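Local atomic coordinates of RhCC (Rhodococcus jostii, PDB entry 4U5R), a protein that probably works as a cofactor-independent oxygenase of the tautomerase superfamily and is able to bind magnesium. Residues L20-T25 with L34-V39; H68-M73 with D111-Q116. The protein carries 1 engineered substitution. All blocks are in the same frame, centred on the assembly; numbering follows the deposited sequence.

Contact 1. Residues L20-T25 with L34-V39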
# COMPACT_ATOMS: atom_id res chain seq x y z
N LEU B 20 -6.27 21.03 2.17
CA LEU B 20 -6.63 19.83 1.41
C LEU B 20 -6.98 18.64 2.33
O LEU B 20 -7.96 17.94 2.06
CB LEU B 20 -5.50 19.45 0.46
CG LEU B 20 -5.68 18.16 -0.35
CD1 LEU B 20 -7.04 18.09 -1.06
CD2 LEU B 20 -4.54 18.03 -1.35
N SER B 21 -6.23 18.44 3.41
CA SER B 21 -6.56 17.36 4.35
C SER B 21 -7.89 17.64 5.06
O SER B 21 -8.63 16.71 5.38
CB SER B 21 -5.44 17.14 5.37
OG SER B 21 -5.20 18.28 6.18
N GLU B 22 -8.19 18.92 5.29
CA GLU B 22 -9.48 19.30 5.84
C GLU B 22 -10.62 18.94 4.87
O GLU B 22 -11.66 18.41 5.27
CB GLU B 22 -9.49 20.80 6.17
CG GLU B 22 -10.85 21.34 6.52
CD GLU B 22 -11.41 20.72 7.78
OE1 GLU B 22 -10.61 20.25 8.62
OE2 GLU B 22 -12.65 20.72 7.94
N ALA B 23 -10.41 19.20 3.58
CA ALA B 23 -11.43 18.89 2.58
C ALA B 23 -11.66 17.39 2.48
O ALA B 23 -12.81 16.93 2.37
CB ALA B 23 -11.03 19.46 1.23
N ILE B 24 -10.57 16.63 2.51
CA ILE B 24 -10.64 15.17 2.46
C ILE B 24 -11.36 14.64 3.71
O ILE B 24 -12.26 13.81 3.60
CB ILE B 24 -9.23 14.57 2.34
CG1 ILE B 24 -8.67 14.87 0.95
CG2 ILE B 24 -9.27 13.07 2.61
CD1 ILE B 24 -7.19 14.66 0.84
N THR B 25 -10.98 15.16 4.88
CA THR B 25 -11.66 14.82 6.13
C THR B 25 -13.16 15.11 6.05
O THR B 25 -13.98 14.31 6.51
CB THR B 25 -11.04 15.59 7.31
OG1 THR B 25 -9.67 15.23 7.44
CG2 THR B 25 -11.78 15.29 8.63
N LEU B 34 -17.90 10.06 10.43
CA LEU B 34 -16.72 9.41 10.96
C LEU B 34 -16.02 10.38 11.90
O LEU B 34 -16.01 11.60 11.66
CB LEU B 34 -15.79 9.01 9.82
CG LEU B 34 -15.28 7.58 9.72
CD1 LEU B 34 -16.45 6.63 9.84
CD2 LEU B 34 -14.55 7.37 8.40
N PRO B 35 -15.42 9.86 12.97
CA PRO B 35 -14.54 10.68 13.80
C PRO B 35 -13.46 11.31 12.92
O PRO B 35 -12.91 10.61 12.06
CB PRO B 35 -13.94 9.69 14.80
CG PRO B 35 -14.93 8.56 14.84
CD PRO B 35 -15.53 8.47 13.47
N ARG B 36 -13.20 12.60 13.09
CA ARG B 36 -12.29 13.29 12.20
C ARG B 36 -10.92 12.64 12.21
O ARG B 36 -10.28 12.50 11.16
CB ARG B 36 -12.18 14.77 12.58
CG ARG B 36 -13.48 15.54 12.45
CD ARG B 36 -13.27 16.95 12.96
NE ARG B 36 -12.19 17.57 12.22
CZ ARG B 36 -12.36 18.21 11.07
NH1 ARG B 36 -11.32 18.74 10.44
NH2 ARG B 36 -13.58 18.32 10.55
N PHE B 37 -10.47 12.20 13.39
CA PHE B 37 -9.11 11.69 13.51
C PHE B 37 -8.89 10.33 12.82
O PHE B 37 -7.73 9.93 12.68
CB PHE B 37 -8.68 11.59 14.98
CG PHE B 37 -9.40 10.53 15.76
CD1 PHE B 37 -8.92 9.24 15.83
CD2 PHE B 37 -10.55 10.86 16.46
CE1 PHE B 37 -9.60 8.27 16.56
CE2 PHE B 37 -11.22 9.90 17.20
CZ PHE B 37 -10.74 8.61 17.25
N TYR B 38 -9.96 9.64 12.41
CA TYR B 38 -9.83 8.46 11.54
C TYR B 38 -9.16 8.80 10.21
O TYR B 38 -8.50 7.95 9.61
CB TYR B 38 -11.19 7.81 11.21
CG TYR B 38 -11.83 6.96 12.28
CD1 TYR B 38 -11.30 6.89 13.56
CD2 TYR B 38 -12.97 6.22 12.00
CE1 TYR B 38 -11.91 6.12 14.53
CE2 TYR B 38 -13.57 5.44 12.96
CZ TYR B 38 -13.04 5.40 14.22
OH TYR B 38 -13.65 4.63 15.18
N VAL B 39 -9.34 10.04 9.75
CA VAL B 39 -8.84 10.43 8.43
C VAL B 39 -7.38 10.88 8.49
O VAL B 39 -7.05 11.96 8.98
CB VAL B 39 -9.71 11.56 7.82
CG1 VAL B 39 -9.39 11.74 6.35
CG2 VAL B 39 -11.19 11.23 7.97
O HOH W 1 -6.44 14.44 7.65
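Thr25 and Val39 bring the two backbones nearest, their CA atoms 5.7 Å apart, where the helical run 20-25 passes the short 3-10 turn 36-38. Thr25 fills the space between Arg36 and Val39 with two unlike branches. Its methyl CG2 stands over the centre of one face of the Arg36 guanidinium, 3.8 Å from Arg36 CZ, and its OG1 packs against the branched end of Val39, 3.7 Å from Val39 CG1. With OG1 anti to the carbonyl carbon (chi1 -62°), the hydroxyl turns back along the helix and donates to Ser21 O at 2.7 Å. That oxygen also accepts the helical bond from Thr25 N, the two donors arriving from opposite faces of its carbonyl plane.

The contact belongs to a beta-alpha-beta unit: strand 2-8 leads into helix 14-32, and segment 34-39 is the return to the parallel neighbouring strand 40-46. Ile24, which also packs on Val41 of that strand, adds an apolar touch from CG2 to Val39 CG1 at 4.0 Å.

At the more open end, Glu22 and Arg36 form a salt bridge. The carboxylate sits at the edge of the guanidinium, the two planes only 11° apart, and Arg36 NH1 donates to Glu22 OE1 at a very short 2.5 Å, though the N-H...O angle of 138° is well bent. Arginine suits this place because its flat group can take the Thr25 methyl over a face and the carboxylate at its edge, while NH1 also donates to Gly54 O of the second subunit. Replacing Thr25 with an alanine would probably leave the guanidinium face without its methyl cover and Ser21 O without its second donor. A water links the residue after the turn to the helix, donating to Val39 O at 2.9 Å and weakly to Thr25 OG1.

Contact 2. Residues H68-M73 with D111-Q116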
# COMPACT_ATOMS: atom_id res chain seq x y z
N HIS B 68 -9.57 2.19 2.48
CA HIS B 68 -10.75 2.35 3.32
C HIS B 68 -10.81 1.16 4.25
O HIS B 68 -10.76 0.02 3.79
CB HIS B 68 -12.02 2.42 2.48
CG HIS B 68 -12.30 3.78 1.93
ND1 HIS B 68 -13.45 4.06 1.22
CD2 HIS B 68 -11.62 4.95 2.01
CE1 HIS B 68 -13.46 5.33 0.88
NE2 HIS B 68 -12.36 5.90 1.35
N ILE B 69 -10.91 1.45 5.55
CA ILE B 69 -10.84 0.44 6.59
C ILE B 69 -12.13 0.34 7.39
O ILE B 69 -12.59 -0.75 7.70
CB ILE B 69 -9.69 0.73 7.56
CG1 ILE B 69 -8.43 1.08 6.78
CG2 ILE B 69 -9.47 -0.45 8.50
CD1 ILE B 69 -7.41 1.94 7.56
N ALA B 70 -12.70 1.49 7.73
CA ALA B 70 -13.82 1.54 8.66
C ALA B 70 -15.12 1.09 8.00
O ALA B 70 -15.92 0.37 8.60
CB ALA B 70 -13.97 2.94 9.25
N ARG B 71 -15.33 1.49 6.75
CA ARG B 71 -16.58 1.16 6.06
C ARG B 71 -16.32 0.42 4.75
O ARG B 71 -15.28 0.61 4.11
CB ARG B 71 -17.38 2.44 5.77
CG ARG B 71 -17.75 3.28 6.98
CD ARG B 71 -18.93 2.69 7.75
NE ARG B 71 -19.59 3.68 8.60
CZ ARG B 71 -19.19 4.02 9.82
NH1 ARG B 71 -18.10 3.46 10.34
NH2 ARG B 71 -19.86 4.93 10.51
N GLN B 72 -17.27 -0.42 4.36
CA GLN B 72 -17.30 -0.97 3.02
C GLN B 72 -18.31 -0.19 2.19
O GLN B 72 -19.30 0.31 2.71
CB GLN B 72 -17.69 -2.45 3.03
CG GLN B 72 -16.52 -3.42 3.08
CD GLN B 72 -16.94 -4.85 2.83
OE1 GLN B 72 -18.01 -5.29 3.27
NE2 GLN B 72 -16.12 -5.60 2.10
N MET B 73 -18.04 -0.08 0.89
CA MET B 73 -18.98 0.55 -0.03
C MET B 73 -19.62 -0.54 -0.87
O MET B 73 -18.96 -1.16 -1.70
CB MET B 73 -18.27 1.59 -0.90
CG MET B 73 -17.72 2.76 -0.11
SD MET B 73 -16.77 3.92 -1.11
CE MET B 73 -15.35 2.92 -1.55
N ASP B 111 -11.43 -5.51 10.79
CA ASP B 111 -11.04 -6.12 12.06
C ASP B 111 -9.53 -6.23 12.23
O ASP B 111 -9.06 -6.73 13.24
CB ASP B 111 -11.70 -7.50 12.21
CG ASP B 111 -11.28 -8.49 11.13
OD1 ASP B 111 -10.67 -8.10 10.11
OD2 ASP B 111 -11.59 -9.69 11.29
N LEU B 112 -8.77 -5.76 11.25
CA LEU B 112 -7.31 -5.81 11.34
C LEU B 112 -6.76 -4.40 11.48
O LEU B 112 -5.86 -4.00 10.76
CB LEU B 112 -6.69 -6.52 10.14
CG LEU B 112 -7.03 -8.01 10.00
CD1 LEU B 112 -6.33 -8.60 8.79
CD2 LEU B 112 -6.61 -8.74 11.26
N TRP B 113 -7.29 -3.67 12.45
CA TRP B 113 -7.12 -2.23 12.53
C TRP B 113 -7.24 -1.79 13.98
O TRP B 113 -8.20 -2.14 14.65
CB TRP B 113 -8.17 -1.55 11.64
CG TRP B 113 -8.33 -0.07 11.84
CD1 TRP B 113 -7.33 0.86 11.98
CD2 TRP B 113 -9.56 0.65 11.91
NE1 TRP B 113 -7.87 2.12 12.12
CE2 TRP B 113 -9.24 2.01 12.08
CE3 TRP B 113 -10.91 0.28 11.84
CZ2 TRP B 113 -10.22 3.00 12.20
CZ3 TRP B 113 -11.88 1.26 11.96
CH2 TRP B 113 -11.53 2.61 12.14
N ARG B 114 -6.26 -1.05 14.47
CA ARG B 114 -6.34 -0.51 15.82
C ARG B 114 -5.92 0.95 15.75
O ARG B 114 -5.05 1.31 14.95
CB ARG B 114 -5.44 -1.28 16.80
CG ARG B 114 -5.72 -2.78 16.90
CD ARG B 114 -7.02 -3.02 17.66
NE ARG B 114 -7.28 -4.43 17.92
CZ ARG B 114 -8.03 -5.22 17.15
NH1 ARG B 114 -8.59 -4.75 16.03
NH2 ARG B 114 -8.20 -6.49 17.49
N THR B 115 -6.51 1.79 16.58
CA THR B 115 -6.02 3.15 16.70
C THR B 115 -5.76 3.45 18.18
O THR B 115 -6.59 3.17 19.03
CB THR B 115 -6.99 4.16 16.07
OG1 THR B 115 -6.37 5.47 16.06
CG2 THR B 115 -8.35 4.18 16.79
N GLN B 116 -4.58 4.01 18.47
CA GLN B 116 -4.07 4.16 19.84
C GLN B 116 -4.16 2.85 20.64
O GLN B 116 -4.40 2.86 21.86
CB GLN B 116 -4.80 5.28 20.57
CG GLN B 116 -3.93 6.12 21.51
CD GLN B 116 -3.06 7.15 20.80
OE1 GLN B 116 -2.93 7.17 19.58
NE2 GLN B 116 -2.47 8.04 21.58
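Ile69 and Trp113 make the tight half of this contact, with CA atoms 7.5 Å apart and side chains pointing at each other. The setting is the subunit interface of a trimer in the tautomerase superfamily: the loop that follows strand 61-68 packs against the short strand 113-115, which pairs antiparallel with a strand of the second subunit and so carries the sheet across the boundary.

The isoleucine methyl CG2 does the touching. It meets the indole obliquely near the root of the side chain, 3.5 Å from Trp113 CG and 3.6 Å from Trp113 CB, and reaches along to CE3 at 3.7 Å. A beta-branched residue suits the spot, since CG2 can lean on the indole while the longer CG1 branch runs elsewhere. With CG anti to the backbone N (chi1 167°), the indole of Trp113 is carried toward the loop, its CZ3 and CH2 reaching Ala70. Its polar edge is served from elsewhere, NE1 donating to Glu102 of the second subunit, while His104 of that subunit packs on Ile69.

Between these two segments the packing thins toward the far end of the indole. Ala70 meets the ring with CB, 3.8 Å from Trp113 CH2, and its CA comes equally near Trp113 CZ3, a small residue where the backbone of the loop itself comes close to a large ring. Beyond it the loop turns to the surface: Arg71 is partly exposed and forms a salt bridge with Glu128, and Gln72 is exposed. Across the contact, Arg114 folds back on its own strand, where NH1 lies above the carbonyl plane of Trp113 and donates to Trp113 O at 3.0 Å with an N-H...O angle of 162°.

Contact 1 precedes contact 2 along the chain, and their centres lie 14 Å apart, yet they meet chiefly through Tyr38 and Trp113. These rings pack edge-to-face, with Tyr38 CE2 3.6 Å from Trp113 CH2, so the turn that ends the crossover rests on the interface strand. As a second touch, Leu34 CD1 lies 3.6 Å from Arg71 NH1. Both contacts also border the second subunit. Contact 2 is the one near the magnesium site: the side chain of Ile69 is about 9 Å from that of Ala106, an engineered substitution at a position seen to bind magnesium in a structure of this protein; no metal is bound to this chain. Contact 1 lies away from that site.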